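Long-range contact in adenosine deaminase (Burkholderia ambifaria, PDB 4GXW), which probably deaminates adenine or a related purine nucleobase or nucleoside at a zinc centre: residues Glu33-Leu38 with Ala113-Trp117. Residues are numbered along the deposited sequence; the frame is centred on the assembly and turned at random.
Sequences ELHCHL and AEFFW. With ZN (zinc ion), chain C.
A water links the backbones of 33-38 and 113-117 where they part: its oxygen accepts from C36 N at 2.8 Å and also lies within bonding distance of the carbonyls of E114 (O, 2.7 Å) and L34. Direct pairing resumes on both sides of it. E114 N donates to E33 O at 2.8 Å in a nearly straight bond, and the residues E33 and A113 form a parallel bridge. Further on, C36 O accepts from F116 N and L38 N returns a bond to F116 O (2.9 Å). The register slips by one residue between these ladders, and the water bridges the backbones between the two pairings. It also sits over the centre of one face of the F116 ring, 3.1 Å above the plane.

That ring is the main apolar element. Its edge points over a face of H35, F116 CE2 lying 3.6 Å from H35 CD2, in an offset edge-to-face pair with planes at 74°. F116 CD2 lies above the rim of the H37 ring, 3.5 Å from H37 CE1, with the planes at an oblique 47°. F116 thus touches both imidazoles whose NE2 atoms bind the zinc. With H37 CG anti to its carbonyl carbon (chi1 -57°), the ring returns toward F116 although the side chain starts out away from 113-117; T263 holds ND1 of H35. At the other end, L34 CD2 packs alongside the carboxylate of E114, whose OE1 is salt-bridged to R238 and whose OE2 is hydrogen-bonded to H112 and W340 N.

H216, D301 and a water complete the zinc site, built on the HxH motif that follows the first strand of the amidohydrolase TIM barrel.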
loop_
_atom_site.group_PDB
_atom_site.type_symbol
_atom_site.label_atom_id
_atom_site.label_comp_id
_atom_site.label_asym_id
_atom_site.label_seq_id
_atom_site.Cartn_x
_atom_site.Cartn_y
_atom_site.Cartn_z
ATOM N N GLU A 33 -3.338 4.906 -5.325
ATOM C CA GLU A 33 -2.706 3.888 -4.482
ATOM C C GLU A 33 -2.519 4.498 -3.094
ATOM O O GLU A 33 -1.942 5.586 -2.960
ATOM C CB GLU A 33 -1.367 3.398 -5.036
ATOM C CG GLU A 33 -0.726 2.325 -4.151
ATOM C CD GLU A 33 0.174 1.376 -4.904
ATOM O OE1 GLU A 33 1.157 1.842 -5.536
ATOM O OE2 GLU A 33 -0.100 0.152 -4.867
ATOM N N LEU A 34 -3.030 3.798 -2.081
ATOM C CA LEU A 34 -3.021 4.291 -0.705
ATOM C C LEU A 34 -2.212 3.413 0.237
ATOM O O LEU A 34 -2.081 3.734 1.414
ATOM C CB LEU A 34 -4.450 4.398 -0.163
ATOM C CG LEU A 34 -5.419 5.312 -0.903
ATOM C CD1 LEU A 34 -6.782 5.288 -0.231
ATOM C CD2 LEU A 34 -4.866 6.731 -0.955
ATOM N N HIS A 35 -1.681 2.300 -0.264
ATOM C CA HIS A 35 -0.951 1.347 0.574
ATOM C C HIS A 35 0.225 0.779 -0.199
ATOM O O HIS A 35 0.093 -0.206 -0.936
ATOM C CB HIS A 35 -1.883 0.225 1.067
ATOM C CG HIS A 35 -1.275 -0.674 2.108
ATOM N ND1 HIS A 35 -2.041 -1.332 3.049
ATOM C CD2 HIS A 35 0.008 -1.045 2.347
ATOM C CE1 HIS A 35 -1.251 -2.051 3.833
ATOM N NE2 HIS A 35 0.002 -1.887 3.434
ATOM N N CYS A 36 1.375 1.422 -0.040
ATOM C CA CYS A 36 2.596 1.010 -0.716
ATOM C C CYS A 36 3.792 1.465 0.090
ATOM O O CYS A 36 3.906 2.643 0.429
ATOM C CB CYS A 36 2.672 1.626 -2.112
ATOM S SG CYS A 36 4.091 1.029 -3.041
ATOM N N HIS A 37 4.689 0.534 0.384
ATOM C CA HIS A 37 5.921 0.861 1.096
ATOM C C HIS A 37 7.011 1.175 0.085
ATOM O O HIS A 37 7.324 0.349 -0.783
ATOM C CB HIS A 37 6.339 -0.282 2.030
ATOM C CG HIS A 37 5.282 -0.645 3.025
ATOM N ND1 HIS A 37 5.238 -0.121 4.303
ATOM C CD2 HIS A 37 4.197 -1.449 2.910
ATOM C CE1 HIS A 37 4.175 -0.599 4.931
ATOM N NE2 HIS A 37 3.525 -1.403 4.106
ATOM N N LEU A 38 7.577 2.374 0.207
ATOM C CA LEU A 38 8.685 2.818 -0.632
ATOM C C LEU A 38 9.766 1.747 -0.787
ATOM O O LEU A 38 10.199 1.441 -1.901
ATOM C CB LEU A 38 9.305 4.082 -0.031
ATOM C CG LEU A 38 10.458 4.681 -0.837
ATOM C CD1 LEU A 38 10.002 5.064 -2.244
ATOM C CD2 LEU A 38 11.053 5.866 -0.096
ATOM N N ALA A 113 -0.637 8.756 -5.592
ATOM C CA ALA A 113 -0.062 7.695 -4.763
ATOM C C ALA A 113 0.337 8.237 -3.397
ATOM O O ALA A 113 1.045 9.242 -3.306
ATOM C CB ALA A 113 1.160 7.073 -5.444
ATOM N N GLU A 114 -0.099 7.567 -2.334
ATOM C CA GLU A 114 0.344 7.901 -0.986
ATOM C C GLU A 114 1.138 6.706 -0.499
ATOM O O GLU A 114 0.626 5.580 -0.502
ATOM C CB GLU A 114 -0.860 8.193 -0.085
ATOM C CG GLU A 114 -1.795 9.217 -0.718
ATOM C CD GLU A 114 -2.955 9.638 0.156
ATOM O OE1 GLU A 114 -3.028 9.225 1.334
ATOM O OE2 GLU A 114 -3.810 10.400 -0.346
ATOM N N PHE A 115 2.393 6.940 -0.116
ATOM C CA PHE A 115 3.313 5.842 0.173
ATOM C C PHE A 115 4.022 5.983 1.513
ATOM O O PHE A 115 4.232 7.098 2.007
ATOM C CB PHE A 115 4.300 5.628 -0.988
ATOM C CG PHE A 115 5.207 6.803 -1.266
ATOM C CD1 PHE A 115 4.806 7.837 -2.101
ATOM C CD2 PHE A 115 6.473 6.862 -0.708
ATOM C CE1 PHE A 115 5.665 8.915 -2.372
ATOM C CE2 PHE A 115 7.322 7.926 -0.976
ATOM C CZ PHE A 115 6.913 8.958 -1.798
ATOM N N PHE A 116 4.362 4.833 2.097
ATOM C CA PHE A 116 4.937 4.737 3.437
ATOM C C PHE A 116 6.469 4.722 3.414
ATOM O O PHE A 116 7.086 4.059 2.573
ATOM C CB PHE A 116 4.482 3.441 4.110
ATOM C CG PHE A 116 2.984 3.303 4.282
ATOM C CD1 PHE A 116 2.219 4.324 4.824
ATOM C CD2 PHE A 116 2.338 2.137 3.885
ATOM C CE1 PHE A 116 0.841 4.173 4.982
ATOM C CE2 PHE A 116 0.959 1.991 4.048
ATOM C CZ PHE A 116 0.218 3.018 4.596
ATOM N N TRP A 117 7.070 5.424 4.373
ATOM C CA TRP A 117 8.520 5.418 4.563
ATOM C C TRP A 117 8.769 5.437 6.060
ATOM O O TRP A 117 8.133 6.218 6.770
ATOM C CB TRP A 117 9.144 6.658 3.917
ATOM C CG TRP A 117 10.505 7.044 4.452
ATOM C CD1 TRP A 117 11.649 6.283 4.445
ATOM C CD2 TRP A 117 10.866 8.293 5.061
ATOM N NE1 TRP A 117 12.695 6.989 5.016
ATOM C CE2 TRP A 117 12.236 8.227 5.386
ATOM C CE3 TRP A 117 10.160 9.471 5.338
ATOM C CZ2 TRP A 117 12.903 9.280 6.007
ATOM C CZ3 TRP A 117 10.827 10.515 5.937
ATOM C CH2 TRP A 117 12.186 10.415 6.264
HETATM ZN ZN ZN C . 1.828 -2.583 4.363
HETATM O O HOH W 1 1.013 3.804 1.447
HETATM O O HOH W 2 1.585 -4.472 4.864
#